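Titin (Homo sapiens, PDB 5JDD) forms giant filaments in muscle sarcomeres, where its tandem immunoglobulin domains in the I-band probably contribute to the elasticity of the resting fibre. Local coordinates at residues S46-R50 / M61-S66; V4-P10 / V77-K83; S133-K137 / I148-S153. One frame throughout, in Å; residues are numbered along the deposited sequence. Where two conformers were deposited one is given.

How the contacts relate
The three contacts sample two successive immunoglobulin I-set domains of a tandem array. In the first domain, contact 1 is nested along the chain inside the loop closed by contact 2. Their centres lie about 22 Å apart and their nearest atoms about 10 Å, yet both reach one four-stranded antiparallel sheet, at its opposite edge strands, 49-54 and 6-8. Contact 3 follows in the second domain, its centre about 43 Å from that of contact 1 and about 61 Å from that of contact 2. It occupies the position equivalent to contact 1, so 46-50/61-66 and 133-137/148-153 illustrate how a repeated fold keeps a local solution, with the serine, lysine and asparagine of the turns recurring while other side chains, such as Gln63 and Met150, differ.

Contact 1: S46-R50 / M61-S66; sequences SDKHR and MLQNIS
Gln63 OE1 receives two hydrogen bonds from the Arg50 guanidinium, a very short 2.4 Å from NH1 and 2.7 Å from NH2, over the open end of the D-E hairpin of an immunoglobulin I-set domain. Arg50 and Met61 form an antiparallel hydrogen-bonded pair (Arg50 N to Met61 O 3.0 Å, Met61 N to Arg50 O 2.9 Å). His49 and Leu62 follow as a non-hydrogen-bonded pair, and Gln63 N to Lys48 O (2.9 Å) closes the register, CA atoms 5.0 Å apart at each step. Before the strand, Ser46 OG accepts from Lys48 N (3.0 Å) and His49 N (2.9 Å), an ST turn and ST motif. After strand 57-62, Asn64 takes a left-handed conformation (phi/psi 53/58°). Lys48, chi1 t, extends along the turning chain to a salt bridge with Asp69, its NZ weakly bonded to Asn64 O at 3.4 Å. Arg50 CD lies 4.1 Å from Met61 SD. On the other face, the edge of the His49 ring (chi1 m) meets Leu62, CD2 to CD2 3.3 Å.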
ATOM      1  N   SER A  46      -9.115 -21.168  33.138  1.00 12.10           N
ATOM      2  CA  SER A  46      -9.413 -21.688  31.809  1.00 11.22           C
ATOM      3  C   SER A  46      -8.181 -21.497  30.961  1.00 14.29           C
ATOM      4  O   SER A  46      -7.158 -21.012  31.442  1.00 16.97           O
ATOM      5  CB  SER A  46     -10.580 -20.932  31.185  1.00 11.86           C
ATOM      6  OG  SER A  46     -10.176 -19.616  30.813  1.00 15.16           O
ATOM      7  N   ASP A  47      -8.273 -21.853  29.688  1.00 17.18           N
ATOM      8  CA  ASP A  47      -7.147 -21.593  28.806  1.00 18.17           C
ATOM      9  C   ASP A  47      -6.927 -20.084  28.615  1.00 22.61           C
ATOM     10  O   ASP A  47      -5.824 -19.656  28.279  1.00 34.44           O
ATOM     11  CB  ASP A  47      -7.319 -22.331  27.477  1.00 22.74           C
ATOM     12  CG  ASP A  47      -7.327 -23.844  27.651  1.00 35.84           C
ATOM     13  OD1 ASP A  47      -6.945 -24.328  28.742  1.00 35.56           O
ATOM     14  OD2 ASP A  47      -7.712 -24.553  26.695  1.00 39.53           O
ATOM     15  N   LYS A  48      -7.968 -19.287  28.863  1.00 20.92           N
ATOM     16  CA  LYS A  48      -7.880 -17.824  28.768  1.00 21.33           C
ATOM     17  C   LYS A  48      -7.562 -17.141  30.109  1.00 22.54           C
ATOM     18  O   LYS A  48      -6.899 -16.099  30.145  1.00 19.05           O
ATOM     19  CB  LYS A  48      -9.177 -17.244  28.181  1.00 28.91           C
ATOM     20  CG  LYS A  48      -9.359 -15.732  28.365  1.00 37.21           C
ATOM     21  CD  LYS A  48      -9.097 -14.950  27.086  1.00 40.93           C
ATOM     22  CE  LYS A  48     -10.181 -15.191  26.046  1.00 39.06           C
ATOM     23  NZ  LYS A  48      -9.951 -14.414  24.795  1.00 45.33           N
ATOM     24  N   HIS A  49      -8.028 -17.729  31.208  1.00 14.30           N
ATOM     25  CA  HIS A  49      -7.923 -17.083  32.517  1.00 11.95           C
ATOM     26  C   HIS A  49      -7.042 -17.859  33.478  1.00 12.61           C
ATOM     27  O   HIS A  49      -7.225 -19.063  33.675  1.00 15.31           O
ATOM     28  CB  HIS A  49      -9.310 -16.947  33.145  1.00 13.54           C
ATOM     29  CG  HIS A  49     -10.309 -16.264  32.270  1.00 16.78           C
ATOM     30  ND1 HIS A  49     -11.242 -16.951  31.524  1.00 30.14           N
ATOM     31  CD2 HIS A  49     -10.520 -14.951  32.018  1.00 16.39           C
ATOM     32  CE1 HIS A  49     -11.987 -16.091  30.851  1.00 31.02           C
ATOM     33  NE2 HIS A  49     -11.568 -14.869  31.133  1.00 17.47           N
ATOM     34  N   ARG A  50      -6.088 -17.169  34.085  1.00 11.55           N
ATOM     35  CA  ARG A  50      -5.278 -17.754  35.138  1.00 11.37           C
ATOM     36  C   ARG A  50      -5.449 -16.949  36.412  1.00 14.33           C
ATOM     37  O   ARG A  50      -5.334 -15.721  36.411  1.00 15.52           O
ATOM     38  CB  ARG A  50      -3.804 -17.753  34.753  1.00 19.43           C
ATOM     39  CG  ARG A  50      -2.887 -18.309  35.829  1.00 33.81           C
ATOM     40  CD  ARG A  50      -1.489 -18.568  35.291  1.00 42.77           C
ATOM     41  NE  ARG A  50      -1.538 -19.463  34.142  1.00 52.17           N
ATOM     42  CZ  ARG A  50      -1.498 -19.056  32.878  1.00 61.85           C
ATOM     43  NH1 ARG A  50      -1.393 -17.761  32.602  1.00 67.58           N
ATOM     44  NH2 ARG A  50      -1.562 -19.940  31.890  1.00 60.96           N
ATOM     45  N   MET A  61      -4.943 -13.124  35.279  1.00 10.37           N
ATOM     46  CA  MET A  61      -4.245 -12.958  34.014  1.00 10.48           C
ATOM     47  C   MET A  61      -5.157 -13.390  32.878  1.00 12.35           C
ATOM     48  O   MET A  61      -5.795 -14.446  32.937  1.00 13.48           O
ATOM     49  CB  MET A  61      -2.951 -13.775  34.021  1.00 13.45           C
ATOM     50  CG  MET A  61      -2.027 -13.461  35.198  1.00 27.11           C
ATOM     51  SD  MET A  61      -0.604 -14.570  35.232  1.00 43.62           S
ATOM     52  CE  MET A  61      -0.004 -14.300  36.896  1.00 61.23           C
ATOM     53  N   LEU A  62      -5.232 -12.555  31.851  1.00 11.73           N
ATOM     54  CA  LEU A  62      -6.047 -12.842  30.684  1.00 11.09           C
ATOM     55  C   LEU A  62      -5.123 -13.004  29.493  1.00 14.29           C
ATOM     56  O   LEU A  62      -4.391 -12.076  29.116  1.00 14.17           O
ATOM     57  CB  LEU A  62      -7.044 -11.712  30.425  1.00 12.03           C
ATOM     58  CG  LEU A  62      -7.832 -11.183  31.627  1.00 16.38           C
ATOM     59  CD1 LEU A  62      -8.671  -9.976  31.230  1.00 27.70           C
ATOM     60  CD2 LEU A  62      -8.707 -12.256  32.194  1.00 25.49           C
ATOM     61  N   GLN A  63      -5.162 -14.182  28.890  1.00 12.64           N
ATOM     62  CA  GLN A  63      -4.236 -14.503  27.818  1.00 14.02           C
ATOM     63  C   GLN A  63      -4.908 -14.358  26.462  1.00 16.38           C
ATOM     64  O   GLN A  63      -6.083 -14.694  26.310  1.00 19.39           O
ATOM     65  CB  GLN A  63      -3.678 -15.914  28.026  1.00 21.60           C
ATOM     66  CG  GLN A  63      -2.964 -16.055  29.367  1.00 31.61           C
ATOM     67  CD  GLN A  63      -2.681 -17.491  29.752  1.00 47.30           C
ATOM     68  OE1 GLN A  63      -1.570 -17.823  30.163  1.00 55.05           O
ATOM     69  NE2 GLN A  63      -3.690 -18.349  29.638  1.00 47.71           N
ATOM     70  N   ASN A  64      -4.164 -13.817  25.495  1.00 14.80           N
ATOM     71  CA  ASN A  64      -4.623 -13.709  24.104  1.00 18.37           C
ATOM     72  C   ASN A  64      -5.984 -13.027  24.005  1.00 15.90           C
ATOM     73  O   ASN A  64      -6.934 -13.593  23.471  1.00 17.45           O
ATOM     74  CB  ASN A  64      -4.655 -15.096  23.442  1.00 17.66           C
ATOM     75  CG  ASN A  64      -4.811 -15.034  21.926  1.00 34.49           C
ATOM     76  OD1 ASN A  64      -4.690 -13.974  21.310  1.00 31.49           O
ATOM     77  ND2 ASN A  64      -5.080 -16.186  21.318  1.00 39.93           N
ATOM     78  N   ILE A  65      -6.073 -11.800  24.519  1.00 12.98           N
ATOM     79  CA  ILE A  65      -7.375 -11.146  24.675  1.00 12.34           C
ATOM     80  C   ILE A  65      -8.089 -10.882  23.361  1.00 13.02           C
ATOM     81  O   ILE A  65      -7.468 -10.633  22.319  1.00 13.76           O
ATOM     82  CB  ILE A  65      -7.304  -9.832  25.479  1.00 11.61           C
ATOM     83  CG1 ILE A  65      -6.393  -8.815  24.785  1.00 10.59           C
ATOM     84  CG2 ILE A  65      -6.840 -10.091  26.914  1.00 12.78           C
ATOM     85  CD1 ILE A  65      -6.248  -7.528  25.586  1.00 14.50           C
ATOM     86  N   SER A  66      -9.412 -10.979  23.427  1.00 14.48           N
ATOM     87  CA  SER A  66     -10.258 -10.661  22.288  0.59 16.07           C
ATOM     88  C   SER A  66     -11.157  -9.490  22.657  1.00 15.16           C
ATOM     89  O   SER A  66     -11.280  -9.134  23.833  1.00 13.97           O
ATOM     90  CB  SER A  66     -11.102 -11.873  21.885  0.59 19.70           C
ATOM     91  OG  SER A  66     -11.984 -12.246  22.924  0.59 21.91           O
TER

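Contact 2: V4-P10 / V77-K83; sequences VKIIKKP and VGQLECK
No direct hydrogen bond joins these two segments, although strands 6-8 and 80-83 run nearly parallel, at 26°. Their axes come no closer than 9.5 Å because they belong to the two facing sheets of an immunoglobulin beta sandwich, strand A in one and strand G in the other. CA atoms pair at 8.3 Å for Val4-Gly78, 7.6 Å for Ile6-Leu80, 6.4 Å for Lys9-Cys82 and 6.6 Å for Pro10-Lys83, so the gap narrows from Val4 to Lys9 and then holds. Segment 77-83 opens with a type II' turn from Val77 to Leu80, with Gly78 at phi/psi 63/-125°. Ile7 and Lys8 both face Ser26 of the adjoining strand in a classic beta bulge. Ile6 (m, t) points into the gap, its CD1 3.7 Å from Leu80 CB, 4.0 Å from Cys82 SG and 4.3 Å from Val77 CG2. Val4 CG1 meets Val77 CG1 at 4.1 Å. Val25, from strand 21-27, touches both Ile6 and Cys82. Farther on, Cys82 (chi1 p) brings SG to 3.3 Å from Pro10 CD. One water donates to Pro10 O (2.9 Å) and Lys83 O (2.7 Å), bridging two carbonyls. Apolar contact thus joins the sheets here, with the solvent bridge as the polar link between the segments.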
ATOM      1  N   VAL A   4      -9.174  -7.674  57.721  1.00 21.85           N
ATOM      2  CA  VAL A   4      -8.648  -7.738  56.357  1.00 18.17           C
ATOM      3  C   VAL A   4      -8.973  -6.448  55.608  1.00 22.29           C
ATOM      4  O   VAL A   4     -10.113  -5.978  55.622  1.00 24.47           O
ATOM      5  CB  VAL A   4      -9.204  -8.954  55.572  1.00 25.87           C
ATOM      6  CG1 VAL A   4      -8.753  -8.912  54.120  1.00 28.80           C
ATOM      7  CG2 VAL A   4      -8.765 -10.257  56.230  1.00 31.29           C
ATOM      8  N   LYS A   5      -7.963  -5.876  54.962  1.00 17.32           N
ATOM      9  CA  LYS A   5      -8.103  -4.623  54.239  1.00 16.59           C
ATOM     10  C   LYS A   5      -7.606  -4.798  52.805  1.00 17.98           C
ATOM     11  O   LYS A   5      -6.646  -5.534  52.560  1.00 18.04           O
ATOM     12  CB  LYS A   5      -7.274  -3.532  54.934  1.00 21.03           C
ATOM     13  CG  LYS A   5      -7.528  -3.434  56.442  1.00 30.16           C
ATOM     14  CD  LYS A   5      -6.566  -2.473  57.146  1.00 35.62           C
ATOM     15  CE  LYS A   5      -5.269  -3.157  57.576  1.00 39.64           C
ATOM     16  NZ  LYS A   5      -5.499  -4.251  58.572  1.00 40.87           N
ATOM     17  N   ILE A   6      -8.252  -4.133  51.850  1.00 15.81           N
ATOM     18  CA  ILE A   6      -7.662  -4.015  50.525  1.00 16.01           C
ATOM     19  C   ILE A   6      -6.626  -2.888  50.570  1.00 19.52           C
ATOM     20  O   ILE A   6      -6.906  -1.776  51.031  1.00 19.93           O
ATOM     21  CB  ILE A   6      -8.718  -3.786  49.419  1.00 17.20           C
ATOM     22  CG1 ILE A   6      -9.581  -5.043  49.248  1.00 20.33           C
ATOM     23  CG2 ILE A   6      -8.047  -3.422  48.099  1.00 20.35           C
ATOM     24  CD1 ILE A   6     -10.735  -4.870  48.290  1.00 22.99           C
ATOM     25  N   ILE A   7      -5.417  -3.202  50.118  1.00 14.59           N
ATOM     26  CA  ILE A   7      -4.276  -2.295  50.211  1.00 15.59           C
ATOM     27  C   ILE A   7      -3.994  -1.630  48.868  1.00 19.68           C
ATOM     28  O   ILE A   7      -3.858  -0.411  48.786  1.00 25.56           O
ATOM     29  CB  ILE A   7      -3.026  -3.052  50.710  1.00 16.50           C
ATOM     30  CG1 ILE A   7      -3.248  -3.550  52.142  1.00 19.59           C
ATOM     31  CG2 ILE A   7      -1.761  -2.182  50.598  1.00 15.37           C
ATOM     32  CD1 ILE A   7      -3.473  -2.427  53.168  1.00 18.61           C
ATOM     33  N   LYS A   8      -3.903  -2.435  47.815  1.00 13.59           N
ATOM     34  CA  LYS A   8      -3.719  -1.912  46.469  1.00 16.29           C
ATOM     35  C   LYS A   8      -4.816  -2.446  45.548  1.00 15.73           C
ATOM     36  O   LYS A   8      -5.024  -3.660  45.459  1.00 14.53           O
ATOM     37  CB  LYS A   8      -2.325  -2.275  45.949  1.00 20.12           C
ATOM     38  CG  LYS A   8      -2.095  -1.946  44.485  1.00 31.34           C
ATOM     39  CD  LYS A   8      -2.192  -3.200  43.631  1.00 41.52           C
ATOM     40  CE  LYS A   8      -2.587  -2.872  42.204  1.00 42.94           C
ATOM     41  NZ  LYS A   8      -2.049  -1.547  41.792  1.00 48.17           N
ATOM     42  N   LYS A   9      -5.523  -1.540  44.876  1.00 14.84           N
ATOM     43  CA  LYS A   9      -6.669  -1.903  44.044  1.00 14.14           C
ATOM     44  C   LYS A   9      -6.254  -2.085  42.587  1.00 13.44           C
ATOM     45  O   LYS A   9      -5.262  -1.508  42.152  1.00 17.06           O
ATOM     46  CB  LYS A   9      -7.752  -0.826  44.158  1.00 17.77           C
ATOM     47  CG  LYS A   9      -8.231  -0.606  45.594  1.00 23.11           C
ATOM     48  CD  LYS A   9      -9.590   0.088  45.651  1.00 37.95           C
ATOM     49  CE  LYS A   9      -9.474   1.598  45.840  1.00 49.37           C
ATOM     50  NZ  LYS A   9      -9.217   2.312  44.560  1.00 55.69           N
ATOM     51  N   PRO A  10      -7.009  -2.891  41.822  1.00 12.53           N
ATOM     52  CA  PRO A  10      -6.684  -3.086  40.407  1.00 14.03           C
ATOM     53  C   PRO A  10      -6.865  -1.811  39.595  1.00 15.41           C
ATOM     54  O   PRO A  10      -7.656  -0.930  39.960  1.00 16.11           O
ATOM     55  CB  PRO A  10      -7.674  -4.169  39.955  1.00 15.55           C
ATOM     56  CG  PRO A  10      -8.773  -4.121  40.930  1.00 21.25           C
ATOM     57  CD  PRO A  10      -8.120  -3.755  42.240  1.00 16.64           C
ATOM     58  N   VAL A  77     -13.190  -9.531  47.894  1.00 15.29           N
ATOM     59  CA  VAL A  77     -12.425  -9.980  49.048  1.00 20.72           C
ATOM     60  C   VAL A  77     -13.321  -9.811  50.271  1.00 22.50           C
ATOM     61  O   VAL A  77     -13.518  -8.691  50.746  1.00 23.60           O
ATOM     62  CB  VAL A  77     -11.161  -9.120  49.236  1.00 20.46           C
ATOM     63  CG1 VAL A  77     -10.342  -9.626  50.409  1.00 25.79           C
ATOM     64  CG2 VAL A  77     -10.323  -9.102  47.956  1.00 20.28           C
ATOM     65  N   GLY A  78     -13.874 -10.910  50.775  1.00 26.88           N
ATOM     66  CA  GLY A  78     -14.897 -10.813  51.804  1.00 25.68           C
ATOM     67  C   GLY A  78     -16.103 -10.079  51.243  1.00 20.28           C
ATOM     68  O   GLY A  78     -16.646 -10.469  50.209  1.00 25.37           O
ATOM     69  N   GLN A  79     -16.520  -9.008  51.914  1.00 25.54           N
ATOM     70  CA  GLN A  79     -17.586  -8.164  51.381  1.00 30.79           C
ATOM     71  C   GLN A  79     -17.007  -6.945  50.665  1.00 29.86           C
ATOM     72  O   GLN A  79     -17.754  -6.101  50.161  1.00 34.94           O
ATOM     73  CB  GLN A  79     -18.532  -7.713  52.493  1.00 33.81           C
ATOM     74  CG  GLN A  79     -19.224  -8.845  53.227  1.00 37.00           C
ATOM     75  CD  GLN A  79     -19.948  -8.363  54.466  1.00 48.33           C
ATOM     76  OE1 GLN A  79     -20.299  -7.188  54.577  1.00 54.47           O
ATOM     77  NE2 GLN A  79     -20.166  -9.266  55.412  1.00 48.94           N
ATOM     78  N   LEU A  80     -15.677  -6.856  50.636  1.00 22.36           N
ATOM     79  CA  LEU A  80     -14.991  -5.752  49.969  1.00 21.06           C
ATOM     80  C   LEU A  80     -14.900  -6.047  48.484  1.00 21.16           C
ATOM     81  O   LEU A  80     -14.617  -7.179  48.084  1.00 23.40           O
ATOM     82  CB  LEU A  80     -13.580  -5.565  50.532  1.00 24.35           C
ATOM     83  CG  LEU A  80     -13.462  -5.388  52.047  1.00 30.32           C
ATOM     84  CD1 LEU A  80     -12.010  -5.526  52.470  1.00 31.83           C
ATOM     85  CD2 LEU A  80     -14.019  -4.042  52.479  1.00 33.69           C
ATOM     86  N   GLU A  81     -15.145  -5.031  47.667  1.00 17.49           N
ATOM     87  CA  GLU A  81     -15.026  -5.178  46.223  1.00 16.63           C
ATOM     88  C   GLU A  81     -14.208  -4.044  45.645  1.00 19.59           C
ATOM     89  O   GLU A  81     -14.141  -2.952  46.214  1.00 23.62           O
ATOM     90  CB  GLU A  81     -16.402  -5.205  45.559  1.00 21.69           C
ATOM     91  CG  GLU A  81     -17.336  -6.274  46.089  1.00 30.09           C
ATOM     92  CD  GLU A  81     -18.676  -6.264  45.385  1.00 40.58           C
ATOM     93  OE1 GLU A  81     -18.796  -5.558  44.358  1.00 39.06           O
ATOM     94  OE2 GLU A  81     -19.605  -6.958  45.862  1.00 42.34           O
ATOM     95  N   CYS A  82     -13.583  -4.314  44.508  1.00 15.31           N
ATOM     96  CA  CYS A  82     -12.929  -3.272  43.728  1.00 14.40           C
ATOM     97  C   CYS A  82     -12.998  -3.641  42.255  1.00 14.47           C
ATOM     98  O   CYS A  82     -13.019  -4.820  41.894  1.00 17.05           O
ATOM     99  CB  CYS A  82     -11.480  -3.040  44.178  1.00 20.79           C
ATOM    100  SG  CYS A  82     -10.483  -4.534  44.358  1.00 27.35           S
ATOM    101  N   LYS A  83     -13.046  -2.622  41.409  1.00 13.78           N
ATOM    102  CA  LYS A  83     -13.302  -2.820  39.997  1.00 14.92           C
ATOM    103  C   LYS A  83     -12.282  -2.094  39.143  1.00 13.33           C
ATOM    104  O   LYS A  83     -11.749  -1.054  39.534  1.00 13.98           O
ATOM    105  CB  LYS A  83     -14.695  -2.294  39.642  1.00 17.58           C
ATOM    106  CG  LYS A  83     -15.839  -3.058  40.269  1.00 21.69           C
ATOM    107  CD  LYS A  83     -17.148  -2.304  40.091  1.00 26.43           C
ATOM    108  CE  LYS A  83     -18.297  -3.005  40.811  1.00 37.07           C
ATOM    109  NZ  LYS A  83     -18.657  -4.302  40.168  1.00 38.96           N
TER
HETATM  110  O   HOH W   1     -10.053  -0.871  41.587  1.00 22.60           O

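Contact 3: S133-K137 / I148-S153; sequences SEKFK and IIMNTS
Phe136-Lys137 and Ile148-Ile149 are extended and antiparallel, the open end of the D-E hairpin in an immunoglobulin I-set domain. Lys137 and Ile148 make a hydrogen-bonded pair, with Lys137 N to Ile148 O and Ile148 N to Lys137 O both 2.8 Å. Phe136 and Ile149 are the adjacent non-hydrogen-bonded pair, and Met150 N to Lys135 O (2.9 Å) carries the register one residue past the bridges. CA separations are 4.9 Å for Lys137-Ile148, 5.0 Å for Phe136-Ile149 and 5.1 Å for Lys135-Met150. Ahead of the first strand the chain turns: Ser133 N bonds to Phe136 O (3.0 Å), while Ser133 OG accepts from Phe136 N (3.2 Å) in an ST motif and weakly from Lys135 N (3.1 Å). After the second strand, Asn151 adopts left-handed angles, phi/psi 48/59°, redirecting the chain.

Lys135 (t, p, t, t) stretches alongside this bend, its NZ hydrogen-bonded to Met150 O at 2.9 Å and salt-bridged to Asp156. Met150, with all three chi angles m, sets CG 3.4 Å from Glu134 O. Phe136 and Ile149 share one face, where the ring edge at Phe136 CD1 lies 3.9 Å from Ile149 CG1; on the other face, Lys137 CB and Ile148 CB approach to 3.8 Å.

Strand 144-149 is flanked in its sheet by strand 108-114, whose Ala108 bonds through its backbone to Ile149, while the side chains of Ile149 and Thr152 rest on Leu173 and Val175 of strand 167-176 in the facing sheet.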
ATOM      1  N   SER A 133       8.364  -6.491  -5.585  1.00 18.59           N
ATOM      2  CA  SER A 133       9.214  -6.731  -6.748  1.00 20.41           C
ATOM      3  C   SER A 133       9.608  -5.377  -7.312  1.00 24.13           C
ATOM      4  O   SER A 133       9.352  -4.343  -6.692  1.00 25.73           O
ATOM      5  CB  SER A 133       8.490  -7.553  -7.815  1.00 23.24           C
ATOM      6  OG  SER A 133       7.373  -6.852  -8.343  1.00 23.88           O
ATOM      7  N   GLU A 134      10.235  -5.368  -8.480  1.00 27.30           N
ATOM      8  CA  GLU A 134      10.547  -4.091  -9.109  1.00 33.86           C
ATOM      9  C   GLU A 134       9.261  -3.431  -9.599  1.00 29.25           C
ATOM     10  O   GLU A 134       9.185  -2.209  -9.715  1.00 33.21           O
ATOM     11  CB  GLU A 134      11.552  -4.265 -10.248  1.00 45.04           C
ATOM     12  CG  GLU A 134      12.936  -4.715  -9.794  1.00 52.33           C
ATOM     13  CD  GLU A 134      13.781  -3.589  -9.213  1.00 58.87           C
ATOM     14  OE1 GLU A 134      15.019  -3.741  -9.186  1.00 56.90           O
ATOM     15  OE2 GLU A 134      13.219  -2.560  -8.780  1.00 61.73           O
ATOM     16  N   LYS A 135       8.251  -4.256  -9.862  1.00 18.72           N
ATOM     17  CA  LYS A 135       6.928  -3.798 -10.270  1.00 16.81           C
ATOM     18  C   LYS A 135       6.133  -3.191  -9.104  1.00 13.06           C
ATOM     19  O   LYS A 135       5.492  -2.144  -9.250  1.00 14.89           O
ATOM     20  CB  LYS A 135       6.151  -4.983 -10.836  1.00 25.13           C
ATOM     21  CG  LYS A 135       4.726  -4.686 -11.239  1.00 25.85           C
ATOM     22  CD  LYS A 135       4.686  -3.912 -12.542  1.00 27.87           C
ATOM     23  CE  LYS A 135       3.277  -3.864 -13.103  1.00 21.19           C
ATOM     24  NZ  LYS A 135       3.200  -2.909 -14.242  1.00 15.94           N
ATOM     25  N   PHE A 136       6.180  -3.856  -7.958  1.00 12.72           N
ATOM     26  CA  PHE A 136       5.424  -3.435  -6.780  1.00 12.32           C
ATOM     27  C   PHE A 136       6.357  -3.020  -5.657  1.00 15.52           C
ATOM     28  O   PHE A 136       7.102  -3.844  -5.130  1.00 18.18           O
ATOM     29  CB  PHE A 136       4.533  -4.572  -6.276  1.00 13.10           C
ATOM     30  CG  PHE A 136       3.456  -4.977  -7.234  1.00 13.25           C
ATOM     31  CD1 PHE A 136       2.366  -4.145  -7.461  1.00 14.86           C
ATOM     32  CD2 PHE A 136       3.510  -6.204  -7.879  1.00 23.81           C
ATOM     33  CE1 PHE A 136       1.361  -4.522  -8.333  1.00 20.75           C
ATOM     34  CE2 PHE A 136       2.511  -6.586  -8.754  1.00 34.96           C
ATOM     35  CZ  PHE A 136       1.434  -5.744  -8.981  1.00 31.88           C
ATOM     36  N   LYS A 137       6.315  -1.743  -5.291  1.00 10.32           N
ATOM     37  CA  LYS A 137       7.086  -1.239  -4.160  1.00 11.64           C
ATOM     38  C   LYS A 137       6.136  -1.129  -2.972  1.00  9.91           C
ATOM     39  O   LYS A 137       5.103  -0.471  -3.049  1.00 14.15           O
ATOM     40  CB  LYS A 137       7.699   0.122  -4.501  1.00 18.40           C
ATOM     41  CG  LYS A 137       8.384   0.828  -3.342  1.00 31.26           C
ATOM     42  CD  LYS A 137       9.761   0.270  -3.056  1.00 41.45           C
ATOM     43  CE  LYS A 137      10.507   1.184  -2.090  1.00 43.08           C
ATOM     44  NZ  LYS A 137      10.397   2.611  -2.517  1.00 40.38           N
ATOM     45  N   ILE A 148       3.253   1.181  -4.349  1.00  8.93           N
ATOM     46  CA  ILE A 148       3.622   1.892  -5.566  1.00  9.38           C
ATOM     47  C   ILE A 148       3.716   0.893  -6.715  1.00  9.57           C
ATOM     48  O   ILE A 148       4.405  -0.130  -6.607  1.00 12.68           O
ATOM     49  CB  ILE A 148       4.942   2.633  -5.385  1.00 11.05           C
ATOM     50  CG1 ILE A 148       4.794   3.666  -4.265  1.00 15.72           C
ATOM     51  CG2 ILE A 148       5.363   3.311  -6.676  1.00 13.94           C
ATOM     52  CD1 ILE A 148       6.093   4.031  -3.602  1.00 28.29           C
ATOM     53  N   ILE A 149       2.978   1.170  -7.787  1.00  8.61           N
ATOM     54  CA  ILE A 149       2.926   0.279  -8.944  1.00  9.45           C
ATOM     55  C   ILE A 149       3.622   0.944 -10.116  1.00  8.53           C
ATOM     56  O   ILE A 149       3.153   1.954 -10.640  1.00 10.59           O
ATOM     57  CB  ILE A 149       1.474  -0.069  -9.323  1.00  9.35           C
ATOM     58  CG1 ILE A 149       0.729  -0.634  -8.113  1.00 13.58           C
ATOM     59  CG2 ILE A 149       1.438  -1.088 -10.453  1.00 13.05           C
ATOM     60  CD1 ILE A 149      -0.744  -0.862  -8.370  1.00 16.11           C
ATOM     61  N   MET A 150       4.746   0.367 -10.527  1.00  9.38           N
ATOM     62  CA  MET A 150       5.559   0.954 -11.588  1.00 10.94           C
ATOM     63  C   MET A 150       5.106   0.529 -12.975  1.00 12.02           C
ATOM     64  O   MET A 150       4.545  -0.550 -13.150  1.00 12.26           O
ATOM     65  CB  MET A 150       7.024   0.530 -11.424  1.00 15.48           C
ATOM     66  CG  MET A 150       7.629   0.766 -10.055  1.00 20.91           C
ATOM     67  SD  MET A 150       7.627   2.500  -9.598  1.00 28.91           S
ATOM     68  CE  MET A 150       8.592   3.201 -10.935  1.00 32.20           C
ATOM     69  N   ASN A 151       5.360   1.394 -13.951  1.00 10.01           N
ATOM     70  CA  ASN A 151       5.179   1.063 -15.365  0.53 12.12           C
ATOM     71  C   ASN A 151       3.827   0.414 -15.641  1.00 11.58           C
ATOM     72  O   ASN A 151       3.748  -0.711 -16.139  1.00 14.71           O
ATOM     73  CB  ASN A 151       6.315   0.155 -15.850  0.53 15.10           C
ATOM     74  CG  ASN A 151       6.306  -0.036 -17.358  0.53 16.75           C
ATOM     75  OD1 ASN A 151       5.779   0.797 -18.101  0.53 13.86           O
ATOM     76  ND2 ASN A 151       6.880  -1.144 -17.815  0.53 20.71           N
ATOM     77  N   THR A 152       2.759   1.130 -15.311  1.00 10.15           N
ATOM     78  CA  THR A 152       1.423   0.546 -15.392  1.00 11.75           C
ATOM     79  C   THR A 152       1.030   0.131 -16.802  1.00 10.86           C
ATOM     80  O   THR A 152       1.430   0.742 -17.804  1.00 13.19           O
ATOM     81  CB  THR A 152       0.331   1.470 -14.835  1.00 11.36           C
ATOM     82  OG1 THR A 152       0.372   2.729 -15.520  1.00 11.84           O
ATOM     83  CG2 THR A 152       0.517   1.675 -13.325  1.00 13.14           C
ATOM     84  N   SER A 153       0.234  -0.929 -16.860  1.00 13.65           N
ATOM     85  CA  SER A 153      -0.374  -1.370 -18.108  1.00 13.39           C
ATOM     86  C   SER A 153      -1.813  -1.765 -17.820  1.00 14.77           C
ATOM     87  O   SER A 153      -2.233  -1.789 -16.655  1.00 12.60           O
ATOM     88  CB  SER A 153       0.409  -2.550 -18.682  1.00 17.17           C
ATOM     89  OG  SER A 153       0.264  -3.689 -17.852  1.00 18.32           O
TER